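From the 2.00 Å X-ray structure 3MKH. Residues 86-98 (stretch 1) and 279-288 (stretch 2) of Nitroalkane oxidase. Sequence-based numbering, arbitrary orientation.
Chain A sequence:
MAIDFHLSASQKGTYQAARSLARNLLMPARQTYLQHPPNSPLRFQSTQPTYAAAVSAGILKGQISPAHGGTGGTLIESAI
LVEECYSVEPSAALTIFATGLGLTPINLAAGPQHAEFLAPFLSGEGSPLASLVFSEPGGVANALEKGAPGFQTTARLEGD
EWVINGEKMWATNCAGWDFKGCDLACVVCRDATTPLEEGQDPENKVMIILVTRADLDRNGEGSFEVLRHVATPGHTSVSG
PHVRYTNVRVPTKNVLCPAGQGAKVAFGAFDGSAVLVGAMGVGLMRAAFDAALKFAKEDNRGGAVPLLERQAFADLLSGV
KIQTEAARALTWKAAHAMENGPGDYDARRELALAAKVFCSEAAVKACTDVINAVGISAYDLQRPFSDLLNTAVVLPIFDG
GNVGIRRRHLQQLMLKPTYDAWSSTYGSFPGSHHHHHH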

ATOM      1  N   TYR A  86      11.911   5.128  23.346  1.00 21.14           N
ATOM      2  CA  TYR A  86      11.250   4.079  22.589  1.00 22.20           C
ATOM      3  C   TYR A  86      12.177   3.279  21.682  1.00 26.24           C
ATOM      4  O   TYR A  86      11.900   2.116  21.375  1.00 25.30           O
ATOM      5  CB  TYR A  86      10.034   4.610  21.807  1.00 24.13           C
ATOM      6  CG  TYR A  86       8.746   4.192  22.456  1.00 22.71           C
ATOM      7  CD1 TYR A  86       8.454   4.599  23.753  1.00 23.49           C
ATOM      8  CD2 TYR A  86       7.849   3.355  21.810  1.00 22.02           C
ATOM      9  CE1 TYR A  86       7.299   4.211  24.384  1.00 22.90           C
ATOM     10  CE2 TYR A  86       6.669   2.945  22.448  1.00 19.25           C
ATOM     11  CZ  TYR A  86       6.413   3.389  23.733  1.00 21.89           C
ATOM     12  OH  TYR A  86       5.267   3.025  24.396  1.00 25.05           O
ATOM     13  N   SER A  87      13.280   3.880  21.259  1.00 20.97           N
ATOM     14  CA  SER A  87      14.222   3.143  20.442  1.00 21.06           C
ATOM     15  C   SER A  87      14.958   2.122  21.306  1.00 22.86           C
ATOM     16  O   SER A  87      15.613   1.225  20.788  1.00 22.52           O
ATOM     17  CB  SER A  87      15.228   4.088  19.767  1.00 24.28           C
ATOM     18  OG  SER A  87      16.240   4.506  20.678  1.00 24.44           O
ATOM     19  N   VAL A  88      14.847   2.264  22.621  1.00 23.07           N
ATOM     20  CA  VAL A  88      15.619   1.432  23.541  1.00 25.64           C
ATOM     21  C   VAL A  88      14.776   0.459  24.363  1.00 22.22           C
ATOM     22  O   VAL A  88      15.055  -0.728  24.385  1.00 24.22           O
ATOM     23  CB  VAL A  88      16.476   2.286  24.511  1.00 24.10           C
ATOM     24  CG1 VAL A  88      17.104   1.404  25.586  1.00 23.86           C
ATOM     25  CG2 VAL A  88      17.559   3.052  23.744  1.00 27.02           C
ATOM     26  N   GLU A  89      13.756   0.959  25.051  1.00 24.74           N
ATOM     27  CA  GLU A  89      12.923   0.093  25.894  1.00 23.83           C
ATOM     28  C   GLU A  89      11.535   0.701  26.030  1.00 20.49           C
ATOM     29  O   GLU A  89      11.269   1.498  26.940  1.00 23.63           O
ATOM     30  CB  GLU A  89      13.597  -0.172  27.262  1.00 21.58           C
ATOM     31  CG  GLU A  89      12.675  -0.663  28.397  1.00 22.68           C
ATOM     32  CD  GLU A  89      11.875  -1.890  28.035  1.00 23.00           C
ATOM     33  OE1 GLU A  89      12.275  -2.625  27.105  1.00 26.10           O
ATOM     34  OE2 GLU A  89      10.833  -2.124  28.682  1.00 23.35           O
ATOM     35  N   PRO A  90      10.642   0.351  25.093  1.00 21.25           N
ATOM     36  CA  PRO A  90       9.299   0.953  25.061  1.00 19.83           C
ATOM     37  C   PRO A  90       8.463   0.702  26.320  1.00 20.36           C
ATOM     38  O   PRO A  90       7.762   1.609  26.750  1.00 20.53           O
ATOM     39  CB  PRO A  90       8.632   0.263  23.869  1.00 18.00           C
ATOM     40  CG  PRO A  90       9.783  -0.143  22.966  1.00 23.24           C
ATOM     41  CD  PRO A  90      10.937  -0.453  23.890  1.00 22.26           C
ATOM     42  N   SER A  91       8.501  -0.505  26.878  1.00 18.75           N
ATOM     43  CA  SER A  91       7.563  -0.849  27.946  1.00 18.91           C
ATOM     44  C   SER A  91       7.800  -0.038  29.228  1.00 18.76           C
ATOM     45  O   SER A  91       6.880   0.605  29.746  1.00 16.83           O
ATOM     46  CB  SER A  91       7.575  -2.359  28.231  1.00 19.94           C
ATOM     47  OG  SER A  91       6.615  -2.683  29.226  1.00 20.92           O
ATOM     48  N   ALA A  92       9.030  -0.056  29.733  1.00 18.46           N
ATOM     49  CA  ALA A  92       9.342   0.702  30.938  1.00 19.97           C
ATOM     50  C   ALA A  92       9.197   2.197  30.668  1.00 20.92           C
ATOM     51  O   ALA A  92       8.808   2.960  31.553  1.00 19.23           O
ATOM     52  CB  ALA A  92      10.743   0.378  31.440  1.00 19.88           C
ATOM     53  N   ALA A  93       9.485   2.616  29.441  1.00 18.82           N
ATOM     54  CA  ALA A  93       9.281   4.021  29.074  1.00 19.76           C
ATOM     55  C   ALA A  93       7.814   4.436  29.207  1.00 21.56           C
ATOM     56  O   ALA A  93       7.505   5.509  29.731  1.00 19.15           O
ATOM     57  CB  ALA A  93       9.775   4.292  27.656  1.00 20.64           C
ATOM     58  N   LEU A  94       6.907   3.594  28.722  1.00 18.34           N
ATOM     59  CA  LEU A  94       5.505   3.987  28.661  1.00 19.91           C
ATOM     60  C   LEU A  94       4.928   4.225  30.061  1.00 20.99           C
ATOM     61  O   LEU A  94       4.111   5.127  30.265  1.00 19.51           O
ATOM     62  CB  LEU A  94       4.680   2.939  27.902  1.00 23.62           C
ATOM     63  CG  LEU A  94       3.216   3.348  27.689  1.00 25.40           C
ATOM     64  CD1 LEU A  94       3.155   4.710  27.015  1.00 25.65           C
ATOM     65  CD2 LEU A  94       2.477   2.305  26.870  1.00 27.11           C
ATOM     66  N   THR A  95       5.356   3.422  31.034  1.00 17.97           N
ATOM     67  CA  THR A  95       4.875   3.614  32.406  1.00 20.63           C
ATOM     68  C   THR A  95       5.205   5.023  32.896  1.00 20.83           C
ATOM     69  O   THR A  95       4.361   5.708  33.489  1.00 19.48           O
ATOM     70  CB  THR A  95       5.444   2.549  33.349  1.00 17.96           C
ATOM     71  OG1 THR A  95       4.907   1.280  32.967  1.00 18.76           O
ATOM     72  CG2 THR A  95       5.052   2.824  34.797  1.00 17.52           C
ATOM     73  N   ILE A  96       6.425   5.461  32.613  1.00 21.29           N
ATOM     74  CA  ILE A  96       6.834   6.817  32.934  1.00 19.47           C
ATOM     75  C   ILE A  96       6.039   7.852  32.154  1.00 19.66           C
ATOM     76  O   ILE A  96       5.500   8.787  32.736  1.00 19.27           O
ATOM     77  CB  ILE A  96       8.342   7.006  32.709  1.00 20.35           C
ATOM     78  CG1 ILE A  96       9.116   6.075  33.634  1.00 19.84           C
ATOM     79  CG2 ILE A  96       8.743   8.449  32.958  1.00 20.29           C
ATOM     80  CD1 ILE A  96      10.605   6.001  33.338  1.00 23.94           C
ATOM     81  N   PHE A  97       5.961   7.702  30.839  1.00 19.88           N
ATOM     82  CA  PHE A  97       5.222   8.671  30.027  1.00 21.74           C
ATOM     83  C   PHE A  97       3.741   8.740  30.400  1.00 24.31           C
ATOM     84  O   PHE A  97       3.107   9.796  30.301  1.00 22.29           O
ATOM     85  CB  PHE A  97       5.386   8.361  28.531  1.00 23.51           C
ATOM     86  CG  PHE A  97       6.816   8.370  28.071  1.00 23.56           C
ATOM     87  CD1 PHE A  97       7.755   9.164  28.721  1.00 25.05           C
ATOM     88  CD2 PHE A  97       7.227   7.597  26.995  1.00 22.38           C
ATOM     89  CE1 PHE A  97       9.078   9.187  28.310  1.00 27.13           C
ATOM     90  CE2 PHE A  97       8.540   7.611  26.573  1.00 22.23           C
ATOM     91  CZ  PHE A  97       9.475   8.410  27.230  1.00 22.30           C
ATOM     92  N   ALA A  98       3.185   7.610  30.827  1.00 19.47           N
ATOM     93  CA  ALA A  98       1.764   7.557  31.191  1.00 21.25           C
ATOM     94  C   ALA A  98       1.462   8.443  32.406  1.00 18.13           C
ATOM     95  O   ALA A  98       0.378   9.019  32.512  1.00 22.02           O
ATOM     96  CB  ALA A  98       1.344   6.109  31.465  1.00 18.66           C
ATOM     97  N   ALA A 279       6.450  10.514  18.011  1.00 19.09           N
ATOM     98  CA  ALA A 279       7.823  10.278  18.404  1.00 19.54           C
ATOM     99  C   ALA A 279       8.068   8.820  18.818  1.00 18.59           C
ATOM    100  O   ALA A 279       9.158   8.286  18.580  1.00 19.03           O
ATOM    101  CB  ALA A 279       8.251  11.248  19.493  1.00 19.44           C
ATOM    102  N   MET A 280       7.074   8.169  19.423  1.00 18.43           N
ATOM    103  CA  MET A 280       7.215   6.730  19.741  1.00 18.83           C
ATOM    104  C   MET A 280       7.372   5.927  18.459  1.00 21.05           C
ATOM    105  O   MET A 280       8.162   4.970  18.386  1.00 20.74           O
ATOM    106  CB  MET A 280       5.995   6.198  20.499  1.00 19.99           C
ATOM    107  CG  MET A 280       5.711   6.903  21.805  1.00 20.47           C
ATOM    108  SD  MET A 280       4.205   6.250  22.563  1.00 24.64           S
ATOM    109  CE  MET A 280       4.284   7.089  24.131  1.00 27.88           C
ATOM    110  N   GLY A 281       6.575   6.292  17.465  1.00 18.25           N
ATOM    111  CA  GLY A 281       6.677   5.692  16.147  1.00 20.32           C
ATOM    112  C   GLY A 281       8.075   5.827  15.557  1.00 19.27           C
ATOM    113  O   GLY A 281       8.657   4.844  15.074  1.00 18.87           O
ATOM    114  N   VAL A 282       8.615   7.045  15.591  1.00 16.72           N
ATOM    115  CA  VAL A 282       9.961   7.299  15.084  1.00 19.49           C
ATOM    116  C   VAL A 282      10.993   6.441  15.803  1.00 18.73           C
ATOM    117  O   VAL A 282      11.903   5.891  15.180  1.00 19.14           O
ATOM    118  CB  VAL A 282      10.367   8.798  15.227  1.00 18.81           C
ATOM    119  CG1 VAL A 282      11.797   9.022  14.721  1.00 18.43           C
ATOM    120  CG2 VAL A 282       9.370   9.706  14.496  1.00 18.35           C
ATOM    121  N   GLY A 283      10.854   6.335  17.123  1.00 20.12           N
ATOM    122  CA  GLY A 283      11.793   5.556  17.919  1.00 18.36           C
ATOM    123  C   GLY A 283      11.804   4.081  17.545  1.00 19.90           C
ATOM    124  O   GLY A 283      12.864   3.461  17.442  1.00 18.32           O
ATOM    125  N   LEU A 284      10.624   3.496  17.364  1.00 18.87           N
ATOM    126  CA  LEU A 284      10.572   2.090  16.965  1.00 20.96           C
ATOM    127  C   LEU A 284      11.130   1.901  15.555  1.00 17.53           C
ATOM    128  O   LEU A 284      11.772   0.898  15.278  1.00 18.93           O
ATOM    129  CB  LEU A 284       9.143   1.551  17.012  1.00 18.48           C
ATOM    130  CG  LEU A 284       8.454   1.482  18.363  1.00 21.78           C
ATOM    131  CD1 LEU A 284       7.027   0.940  18.188  1.00 20.52           C
ATOM    132  CD2 LEU A 284       9.265   0.616  19.348  1.00 22.77           C
ATOM    133  N   MET A 285      10.860   2.858  14.668  1.00 19.47           N
ATOM    134  CA  MET A 285      11.344   2.765  13.291  1.00 18.35           C
ATOM    135  C   MET A 285      12.858   2.822  13.265  1.00 20.52           C
ATOM    136  O   MET A 285      13.512   2.018  12.599  1.00 19.56           O
ATOM    137  CB  MET A 285      10.736   3.873  12.426  1.00 18.08           C
ATOM    138  CG  MET A 285       9.220   3.711  12.269  1.00 23.31           C
ATOM    139  SD  MET A 285       8.386   5.098  11.468  1.00 22.75           S
ATOM    140  CE  MET A 285       8.936   4.854   9.776  1.00 19.13           C
ATOM    141  N   ARG A 286      13.411   3.773  14.007  1.00 18.99           N
ATOM    142  CA  ARG A 286      14.857   3.867  14.183  1.00 21.06           C
ATOM    143  C   ARG A 286      15.419   2.550  14.730  1.00 20.28           C
ATOM    144  O   ARG A 286      16.398   2.017  14.211  1.00 20.53           O
ATOM    145  CB  ARG A 286      15.195   5.040  15.126  1.00 19.33           C
ATOM    146  CG  ARG A 286      16.623   5.019  15.623  1.00 24.30           C
ATOM    147  CD  ARG A 286      17.197   6.429  15.698  1.00 24.64           C
ATOM    148  NE  ARG A 286      16.686   7.262  16.793  1.00 22.31           N
ATOM    149  CZ  ARG A 286      17.122   7.192  18.045  1.00 23.69           C
ATOM    150  NH1 ARG A 286      18.035   6.286  18.382  1.00 28.11           N
ATOM    151  NH2 ARG A 286      16.643   8.022  18.965  1.00 23.62           N
ATOM    152  N   ALA A 287      14.796   2.011  15.776  1.00 19.13           N
ATOM    153  CA  ALA A 287      15.289   0.749  16.341  1.00 19.19           C
ATOM    154  C   ALA A 287      15.229  -0.396  15.322  1.00 20.46           C
ATOM    155  O   ALA A 287      16.141  -1.204  15.244  1.00 21.14           O
ATOM    156  CB  ALA A 287      14.516   0.363  17.621  1.00 20.62           C
ATOM    157  N   ALA A 288      14.143  -0.470  14.560  1.00 19.06           N
ATOM    158  CA  ALA A 288      13.996  -1.541  13.579  1.00 20.63           C
ATOM    159  C   ALA A 288      15.037  -1.387  12.471  1.00 20.28           C
ATOM    160  O   ALA A 288      15.697  -2.358  12.075  1.00 20.09           O
ATOM    161  CB  ALA A 288      12.579  -1.548  13.000  1.00 17.43           C
TER
HETATM  162  O   HOH W   1      19.154   4.419  20.895  1.00 33.87           O

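The two stretches, at least 183 residues apart in sequence wherever they touch, meet through a compact contact that buries 416 Å² in total. Stretch 2 is helical throughout. Stretch 1 contributes the last part of one helix, a break around Glu89, and a second helix from Pro90 onward, whose first turn is capped by Glu89: its OE2 accepts a hydrogen bond from Ala92 N at 2.9 Å. The helix of residues 90-98 runs nearly antiparallel to stretch 2, at 166°, but their axes come no closer than 12.6 Å, so the two helices meet through side chains. Intimate backbone contact is instead made before the break, where Ser87 CA lies 4.3 Å from Gly283 CA.

Met280, Tyr86 and Ser87 cover the most surface. Met280 extends across one face of the Tyr86 ring, with chi1 m and chi2 and chi3 both t. Its CB approaches Tyr86 CD2 at 3.6 Å, its CG stands 3.9 Å from the Tyr86 ring centroid and almost exactly on the ring normal, and its SD lies 4.2 Å from the same centroid, still over the face. The pairing thus combines a CH-pi contact with a sulfur-aromatic one, matching a polarizable thioether to the pi cloud. Beyond the ring, the terminal methyl reaches the second helix: Met280 CE is 3.9 Å from Leu94 CD1 and 4.1 Å from Phe97 CD2. One extended side chain therefore links both helical segments of stretch 1 to stretch 2.

Leu284, one turn further along, continues this apolar patch. Its CD2 sits 3.9 Å from Tyr86 CD2 and 3.7 Å from Pro90 CG, and also packs 3.6 Å from the backbone atom Tyr86 O.

The close approach at Ser87 depends on Gly283. A CB at this glycine would point toward stretch 1 and lie only 3.0 Å from Tyr86 CB and 3.2 Å from Ser87 N. With that space free, Ser87 CA comes within 3.3 Å of Gly283 O in a CA-H...O contact, while the same carbonyl accepts the helical hydrogen bond from Ala287 N at 2.9 Å. Ala287 packs next to this contact, its CB 3.5 Å from Ser87 O.

No direct hydrogen bond joins the stretches. Ser87 CB lies over one face of the Arg286 guanidinium, and although Ser87 OG is 3.4 Å from Arg286 NH1, the angle is poor. A water joins the two groups instead, donating to Ser87 OG at 2.9 Å and accepting a weak hydrogen bond from Arg286 NH1 at 3.3 Å.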